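Local coordinates for autophagy-related protein 9 (Schizosaccharomyces pombe, PDB 7D0I), which acts as a phospholipid scramblase, moving lipids between membrane leaflets so that the autophagosomal membrane can expand, at the interface of chains A and B and the interface of chains A and C. Numbering follows the deposited sequence. Chains: chain A/B/C, Autophagy-related protein 9.

Contact 1: the interface of chains A and B. Residues chain A 399-402; chain B 399-402.
A:Asn400 reaches across a two-fold axis to B:Asn402, and its mate B:Asn400 does the same to A:Asn402. The A:Asn400 side chain leaves CB with CG anti to the backbone N (chi1 179°), and CG lies 3.7 Å from B:Asn402 OD1. Beyond CG the amide divides its work. The oxygen OD1 turns back to its own chain and accepts the backbone N of A:Asn402 at 2.9 Å, a donor that stands above the carbonyl plane and not on a lone pair. The nitrogen ND2 crosses the interface and donates to B:Asn402 OD1 at 2.7 Å; it meets that oxygen in the carbonyl plane, on a lone pair, although the bond is bent at the hydrogen (137°). The two side chains cross nearly at right angles, their amide planes 71° apart. Beside them the proline rings meet tip to tip, A:Pro401 CD 3.5 Å from B:Pro401 CD. An alanine in place of A:Asn400 would remove both the cross-chain donor and the acceptor for the A:Asn402 backbone, and would probably loosen the turn as well as the interface. The patch lies at a turn that is probably on the cytoplasmic side, where A:Asn400 immediately precedes the 3-10 helix 401-403, itself followed by helix 404-410.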
# COMPACT_ATOMS: atom_id res chain seq x y z
N ARG A 399 32.77 -18.70 33.09
CA ARG A 399 31.45 -18.49 33.65
C ARG A 399 31.38 -18.80 35.14
O ARG A 399 30.35 -18.54 35.76
CB ARG A 399 30.41 -19.33 32.90
CG ARG A 399 30.22 -18.91 31.46
CD ARG A 399 29.20 -19.76 30.75
NE ARG A 399 29.39 -21.18 31.04
CZ ARG A 399 30.34 -21.94 30.51
NH1 ARG A 399 30.43 -23.22 30.84
NH2 ARG A 399 31.22 -21.41 29.67
N ASN A 400 32.45 -19.35 35.71
CA ASN A 400 32.55 -19.63 37.13
C ASN A 400 32.93 -18.36 37.88
O ASN A 400 34.07 -17.89 37.76
CB ASN A 400 33.59 -20.73 37.37
CG ASN A 400 33.78 -21.05 38.83
OD1 ASN A 400 34.40 -20.29 39.57
ND2 ASN A 400 33.25 -22.19 39.25
N PRO A 401 32.03 -17.78 38.67
CA PRO A 401 32.32 -16.48 39.30
C PRO A 401 33.42 -16.54 40.35
O PRO A 401 33.87 -15.48 40.79
CB PRO A 401 30.99 -16.08 39.93
CG PRO A 401 29.97 -16.90 39.22
CD PRO A 401 30.64 -18.19 38.92
N ASN A 402 33.84 -17.72 40.79
CA ASN A 402 34.88 -17.79 41.80
C ASN A 402 36.28 -17.67 41.22
O ASN A 402 37.21 -17.29 41.94
CB ASN A 402 34.78 -19.10 42.59
CG ASN A 402 33.44 -19.26 43.28
OD1 ASN A 402 32.57 -20.00 42.83
ND2 ASN A 402 33.28 -18.56 44.39
N ARG B 399 23.49 -18.55 40.31
CA ARG B 399 24.34 -18.46 39.14
C ARG B 399 25.73 -19.02 39.38
O ARG B 399 26.51 -19.12 38.43
CB ARG B 399 24.45 -17.00 38.68
CG ARG B 399 23.14 -16.43 38.17
CD ARG B 399 23.29 -14.99 37.74
NE ARG B 399 24.06 -14.21 38.70
CZ ARG B 399 23.59 -13.78 39.87
NH1 ARG B 399 24.37 -13.07 40.67
NH2 ARG B 399 22.35 -14.06 40.23
N ASN B 400 26.05 -19.40 40.61
CA ASN B 400 27.32 -20.02 40.97
C ASN B 400 27.26 -21.51 40.65
O ASN B 400 26.55 -22.26 41.32
CB ASN B 400 27.60 -19.80 42.46
CG ASN B 400 28.88 -20.45 42.91
OD1 ASN B 400 28.95 -21.66 43.07
ND2 ASN B 400 29.90 -19.64 43.13
N PRO B 401 28.01 -21.98 39.64
CA PRO B 401 27.87 -23.38 39.23
C PRO B 401 28.37 -24.38 40.25
O PRO B 401 28.12 -25.58 40.08
CB PRO B 401 28.72 -23.45 37.95
CG PRO B 401 28.84 -22.05 37.49
CD PRO B 401 28.89 -21.23 38.74
N ASN B 402 29.08 -23.95 41.29
CA ASN B 402 29.58 -24.90 42.28
C ASN B 402 28.53 -25.26 43.32
O ASN B 402 28.64 -26.32 43.94
CB ASN B 402 30.82 -24.34 42.98
CG ASN B 402 31.95 -24.05 42.01
OD1 ASN B 402 32.20 -22.90 41.66
ND2 ASN B 402 32.63 -25.09 41.57

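Contact 2: the interface of chains A and C. Residues chain A 456, 477, 480-481, 483; chain C 558-560, 562.
C:Thr560 and C:Val562, on the stretch that follows helix 538-555, press into chain A and bury 84 and 69 Å² there. The methyl CG2 of C:Thr560 is the wedge. It sits over one face of the A:Arg456 guanidinium, toward its rim, 3.5 Å from A:Arg456 CZ, and it also touches the ring of A:Tyr483 at CD2, again at 3.5 Å. The torsion of C:Thr560 puts OG1 in the crowded position between backbone N and carbonyl carbon (chi1 84°), leaving CG2 beside the backbone N and aimed at chain A. A:Arg456, on strand 455-457, is bent at chi2 (-83°), and its NH1 lies above the centre of the A:Tyr483 ring; this placement over the ring, within chain A, probably steadies the guanidinium for its contact with the threonine. In the plane of the same guanidinium, A:Arg456 NE forms a long salt bridge of 3.8 Å with C:Glu559 OE2, although that glutamate is poorly ordered. C:Val562 makes the other foothold: its CG2 packs 3.8 Å from A:Asn480 CB, at the end of helix 472-480, and lies 3.9 Å from A:Asp481 OD1. Resting mainly on apolar contacts, with a loose charge pair at its edge, the patch probably helps hold neighbouring protomers together in the scramblase trimer.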
# COMPACT_ATOMS: atom_id res chain seq x y z
N ARG A 456 37.96 8.51 3.71
CA ARG A 456 37.58 7.15 4.04
C ARG A 456 37.25 7.09 5.52
O ARG A 456 37.63 7.98 6.28
CB ARG A 456 38.71 6.16 3.71
CG ARG A 456 39.04 6.05 2.24
CD ARG A 456 38.09 5.10 1.54
NE ARG A 456 38.31 5.06 0.10
CZ ARG A 456 37.62 5.79 -0.77
NH1 ARG A 456 36.68 6.62 -0.35
NH2 ARG A 456 37.88 5.69 -2.06
N GLU A 477 29.88 -4.20 1.50
CA GLU A 477 28.93 -3.69 0.51
C GLU A 477 28.23 -2.44 1.03
O GLU A 477 28.18 -1.42 0.34
CB GLU A 477 27.90 -4.75 0.16
CG GLU A 477 28.45 -5.96 -0.56
CD GLU A 477 27.40 -7.02 -0.78
OE1 GLU A 477 26.21 -6.75 -0.50
OE2 GLU A 477 27.75 -8.13 -1.23
N ASN A 480 30.75 0.58 1.35
CA ASN A 480 31.10 1.15 0.06
C ASN A 480 29.92 1.88 -0.57
O ASN A 480 30.11 2.89 -1.24
CB ASN A 480 31.61 0.06 -0.88
CG ASN A 480 32.93 -0.51 -0.44
OD1 ASN A 480 33.72 0.17 0.21
ND2 ASN A 480 33.19 -1.75 -0.81
N ASP A 481 28.71 1.38 -0.37
CA ASP A 481 27.54 2.07 -0.88
C ASP A 481 27.19 3.31 -0.10
O ASP A 481 26.13 3.89 -0.33
CB ASP A 481 26.35 1.12 -0.91
CG ASP A 481 26.33 0.22 -2.13
OD1 ASP A 481 26.86 0.64 -3.18
OD2 ASP A 481 25.79 -0.90 -2.05
N TYR A 483 29.81 5.83 0.60
CA TYR A 483 30.79 6.89 0.39
C TYR A 483 30.23 8.00 -0.48
O TYR A 483 30.61 9.16 -0.29
CB TYR A 483 32.05 6.31 -0.23
CG TYR A 483 32.95 5.62 0.76
CD1 TYR A 483 33.45 6.30 1.85
CD2 TYR A 483 33.30 4.30 0.60
CE1 TYR A 483 34.27 5.68 2.74
CE2 TYR A 483 34.12 3.68 1.49
CZ TYR A 483 34.60 4.37 2.56
OH TYR A 483 35.42 3.75 3.46
N ASP C 558 37.58 1.25 -9.30
CA ASP C 558 37.56 2.01 -8.07
C ASP C 558 37.50 1.07 -6.87
O ASP C 558 37.03 -0.06 -6.97
CB ASP C 558 36.37 2.97 -8.05
CG ASP C 558 36.39 3.92 -6.88
OD1 ASP C 558 37.44 4.02 -6.21
OD2 ASP C 558 35.36 4.56 -6.62
N GLU C 559 38.02 1.54 -5.74
CA GLU C 559 37.94 0.75 -4.52
C GLU C 559 36.50 0.60 -4.07
O GLU C 559 36.02 -0.51 -3.83
CB GLU C 559 38.78 1.38 -3.42
CG GLU C 559 40.27 1.35 -3.65
CD GLU C 559 41.03 1.83 -2.43
OE1 GLU C 559 42.26 1.66 -2.40
OE2 GLU C 559 40.38 2.37 -1.51
N THR C 560 35.79 1.72 -3.95
CA THR C 560 34.42 1.71 -3.44
C THR C 560 33.43 1.36 -4.53
O THR C 560 32.43 2.07 -4.71
CB THR C 560 34.09 3.06 -2.84
OG1 THR C 560 33.67 3.95 -3.88
CG2 THR C 560 35.31 3.64 -2.19
N VAL C 562 30.98 -1.72 -6.02
CA VAL C 562 30.34 -2.96 -5.62
C VAL C 562 29.84 -3.65 -6.88
O VAL C 562 28.95 -3.14 -7.57
CB VAL C 562 29.19 -2.71 -4.63
CG1 VAL C 562 28.54 -4.02 -4.24
CG2 VAL C 562 29.70 -1.98 -3.41

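Contact 3: the interface of chains A and B. Residues chain A 641, 643, 651, 654-655; chain B 641, 643, 651, 654-655.
The backbone at A:Ile641 is extended (phi -127°, psi 145°) within strand 640-643, while A:Val654 and A:Phe655 lie in non-strand backbone near the end of the modelled chain; chain B repeats this about a two-fold axis. A:Ile641 holds CG1 anti to the backbone N (chi1 -168°) and runs straight on to CD1, which meets B:Ile641 CD1 at 3.6 Å as the two side chains cross obliquely. The same methyl meets B:Phe655 tip to tip, 3.7 Å from the ring atom CZ, and rests 3.9 Å from B:Ser651 CB. In the symmetry mate of this contact A:Phe655 works with the rim of its ring. CZ faces B:Ile641 and lies 4.0 Å from B:Val643 CG2, CE2 lies 3.8 Å from B:Val654 CB, and B:Val654 CG2 sits in plane at the edge. One face of the A:Phe655 ring is backed by the carbonyl oxygen of its own A:Ser651, 3.6 Å above the ring centre, which would help to fix its tilt. An alanine at A:Phe655 would strip the ring from B:Ile641, B:Val643 and B:Val654 and is likely to weaken this patch. The cluster holds two copies together by apolar contact, possibly joining separate trimers in the deposited six-copy assembly.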
# COMPACT_ATOMS: atom_id res chain seq x y z
N ILE A 641 25.34 -15.58 26.63
CA ILE A 641 24.07 -16.28 26.67
C ILE A 641 24.16 -17.51 25.79
O ILE A 641 24.85 -17.52 24.77
CB ILE A 641 22.91 -15.37 26.21
CG1 ILE A 641 21.56 -16.01 26.55
CG2 ILE A 641 22.98 -15.11 24.74
CD1 ILE A 641 20.38 -15.21 26.05
N VAL A 643 22.59 -19.80 23.23
CA VAL A 643 21.57 -19.96 22.21
C VAL A 643 21.58 -21.41 21.77
O VAL A 643 22.63 -21.95 21.41
CB VAL A 643 21.81 -19.01 21.04
CG1 VAL A 643 20.93 -19.38 19.87
CG2 VAL A 643 21.54 -17.59 21.46
N SER A 651 25.81 -11.85 24.58
CA SER A 651 24.43 -11.50 24.87
C SER A 651 23.96 -10.28 24.11
O SER A 651 22.76 -10.02 24.07
CB SER A 651 24.25 -11.25 26.36
OG SER A 651 23.98 -9.88 26.61
N VAL A 654 22.32 -11.23 20.45
CA VAL A 654 20.95 -11.74 20.41
C VAL A 654 19.91 -10.64 20.53
O VAL A 654 18.74 -10.87 20.21
CB VAL A 654 20.72 -12.79 21.50
CG1 VAL A 654 21.78 -13.85 21.44
CG2 VAL A 654 20.73 -12.13 22.85
N PHE A 655 20.30 -9.45 21.00
CA PHE A 655 19.38 -8.32 20.99
C PHE A 655 19.34 -7.66 19.62
O PHE A 655 18.29 -7.63 18.96
CB PHE A 655 19.78 -7.30 22.05
CG PHE A 655 19.71 -7.81 23.45
CD1 PHE A 655 20.44 -7.21 24.45
CD2 PHE A 655 18.89 -8.88 23.77
CE1 PHE A 655 20.37 -7.67 25.75
CE2 PHE A 655 18.82 -9.34 25.07
CZ PHE A 655 19.56 -8.73 26.06
N ILE B 641 19.49 -14.10 31.89
CA ILE B 641 20.28 -13.08 31.22
C ILE B 641 20.04 -11.75 31.91
O ILE B 641 18.94 -11.47 32.39
CB ILE B 641 19.94 -12.99 29.72
CG1 ILE B 641 20.97 -12.15 28.98
CG2 ILE B 641 18.58 -12.40 29.51
CD1 ILE B 641 20.65 -11.95 27.52
N VAL B 643 19.45 -8.03 31.66
CA VAL B 643 19.04 -6.92 30.81
C VAL B 643 19.28 -5.63 31.58
O VAL B 643 18.83 -5.49 32.72
CB VAL B 643 17.57 -7.06 30.39
CG1 VAL B 643 17.08 -5.78 29.76
CG2 VAL B 643 17.42 -8.20 29.41
N SER B 651 16.04 -15.86 30.06
CA SER B 651 16.64 -15.69 28.74
C SER B 651 15.66 -15.94 27.62
O SER B 651 15.95 -15.60 26.47
CB SER B 651 17.84 -16.61 28.58
OG SER B 651 17.56 -17.62 27.62
N VAL B 654 13.62 -12.55 26.48
CA VAL B 654 14.29 -11.58 25.62
C VAL B 654 14.31 -12.00 24.16
O VAL B 654 14.56 -11.16 23.29
CB VAL B 654 15.73 -11.33 26.10
CG1 VAL B 654 15.74 -10.98 27.55
CG2 VAL B 654 16.57 -12.55 25.85
N PHE B 655 14.05 -13.27 23.86
CA PHE B 655 13.90 -13.70 22.47
C PHE B 655 12.49 -13.40 21.96
O PHE B 655 12.31 -12.61 21.03
CB PHE B 655 14.20 -15.19 22.34
CG PHE B 655 15.61 -15.56 22.67
CD1 PHE B 655 15.92 -16.85 23.03
CD2 PHE B 655 16.62 -14.62 22.61
CE1 PHE B 655 17.22 -17.21 23.33
CE2 PHE B 655 17.92 -14.97 22.91
CZ PHE B 655 18.22 -16.27 23.27

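Contact 4: the interface of chains A and C. Residues chain A 197, 200-201, 204-205, 298; chain C 496-497, 500.
Two membrane helices meet here near their N-terminal ends: helix 198-223 of chain A, whose later part spans the bilayer, and helix 496-520 of chain C. C:Phe496, the first residue of its helix, buries 86 Å² against chain A. A:Lys197, just ahead of its own helix, crosses the C:Phe496 ring at about a right angle with an extended chain, so that NZ stands over the ring face 4.1 Å from the centroid in a cation-pi contact. Further back along the same side chain, A:Lys197 CD packs 4.0 Å from C:Phe496 CE2. A:Pro298 comes from another direction, its CB in the plane of the ring at the edge and 3.9 Å from C:Phe496 CE2, so that face and rim are both engaged. C:Asn497 lays its amide against a turn of the chain A helix without any hydrogen bond to it among the residues here: ND2 lies 3.7 Å from A:Val204 CG2, and OD1 lies 4.0 Å from A:Cys201 CB. C:Arg500 then passes its aliphatic CD over one face of the A:His205 imidazole, toward the rim. That imidazole is oriented from within its helix, where A:His205 ND1 donates to the backbone oxygen of A:Cys201 at 2.8 Å, 144° at the hydrogen.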
# COMPACT_ATOMS: atom_id res chain seq x y z
N LYS A 197 37.31 -15.81 -2.91
CA LYS A 197 36.91 -16.10 -4.29
C LYS A 197 37.75 -17.21 -4.90
O LYS A 197 38.30 -17.08 -5.99
CB LYS A 197 36.96 -14.84 -5.15
CG LYS A 197 35.82 -13.90 -4.89
CD LYS A 197 36.23 -12.48 -5.15
CE LYS A 197 35.13 -11.53 -4.76
NZ LYS A 197 35.56 -10.11 -4.88
N SER A 200 42.25 -20.12 -6.71
CA SER A 200 43.02 -19.35 -7.68
C SER A 200 43.25 -17.93 -7.19
O SER A 200 44.39 -17.46 -7.11
CB SER A 200 42.30 -19.35 -9.02
OG SER A 200 41.82 -20.64 -9.34
N CYS A 201 42.17 -17.23 -6.84
CA CYS A 201 42.29 -15.84 -6.42
C CYS A 201 43.05 -15.73 -5.11
O CYS A 201 43.83 -14.80 -4.92
CB CYS A 201 40.91 -15.21 -6.30
SG CYS A 201 40.94 -13.45 -5.94
N VAL A 204 46.74 -16.19 -5.86
CA VAL A 204 47.26 -15.04 -6.58
C VAL A 204 47.46 -13.86 -5.64
O VAL A 204 48.48 -13.17 -5.70
CB VAL A 204 46.34 -14.68 -7.76
CG1 VAL A 204 46.74 -13.36 -8.35
CG2 VAL A 204 46.41 -15.76 -8.80
N HIS A 205 46.49 -13.61 -4.76
CA HIS A 205 46.61 -12.48 -3.85
C HIS A 205 47.76 -12.67 -2.87
O HIS A 205 48.53 -11.74 -2.63
CB HIS A 205 45.30 -12.27 -3.10
CG HIS A 205 44.29 -11.48 -3.86
ND1 HIS A 205 43.63 -11.98 -4.96
CD2 HIS A 205 43.80 -10.23 -3.67
CE1 HIS A 205 42.80 -11.07 -5.43
NE2 HIS A 205 42.88 -10.00 -4.66
N PRO A 298 34.03 -16.15 -8.48
CA PRO A 298 34.09 -14.69 -8.32
C PRO A 298 32.73 -14.01 -8.34
O PRO A 298 32.67 -12.81 -8.03
CB PRO A 298 34.94 -14.24 -9.50
CG PRO A 298 35.69 -15.44 -9.90
CD PRO A 298 34.77 -16.57 -9.67
N PHE C 496 39.78 -10.54 -11.52
CA PHE C 496 40.48 -10.17 -10.29
C PHE C 496 41.94 -10.58 -10.34
O PHE C 496 42.81 -9.85 -9.85
CB PHE C 496 39.77 -10.79 -9.09
CG PHE C 496 38.40 -10.24 -8.85
CD1 PHE C 496 38.23 -8.90 -8.55
CD2 PHE C 496 37.30 -11.05 -8.93
CE1 PHE C 496 36.97 -8.39 -8.33
CE2 PHE C 496 36.03 -10.55 -8.70
CZ PHE C 496 35.87 -9.21 -8.41
N ASN C 497 42.24 -11.74 -10.92
CA ASN C 497 43.62 -12.17 -11.04
C ASN C 497 44.43 -11.28 -11.97
O ASN C 497 45.66 -11.32 -11.94
CB ASN C 497 43.69 -13.62 -11.51
CG ASN C 497 42.82 -14.53 -10.69
OD1 ASN C 497 41.85 -14.09 -10.08
ND2 ASN C 497 43.16 -15.81 -10.67
N ARG C 500 44.74 -7.66 -9.94
CA ARG C 500 45.81 -7.74 -8.96
C ARG C 500 47.18 -7.58 -9.61
O ARG C 500 48.04 -6.86 -9.09
CB ARG C 500 45.72 -9.07 -8.21
CG ARG C 500 46.75 -9.24 -7.14
CD ARG C 500 46.65 -8.15 -6.11
NE ARG C 500 47.97 -7.79 -5.59
CZ ARG C 500 48.19 -6.83 -4.71
NH1 ARG C 500 49.42 -6.57 -4.30
NH2 ARG C 500 47.17 -6.13 -4.23

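The contacts fall into two pairs. Contact 1 and contact 3 belong to the two-fold interface of chains A and B, their C-alpha centres about 19 Å apart; contact 2 and contact 4, equally about 19 Å apart, join chains A and C without exact two-fold symmetry. Across the pairs the centres lie 34 to 49 Å apart, so chain A engages two neighbours through separate surfaces. No residue is shared between contacts. Since the protein is a homotrimer, the A-C pair is probably a trimer interface, whereas the A-B pair may link two trimers in the six-copy assembly and need not be physiological.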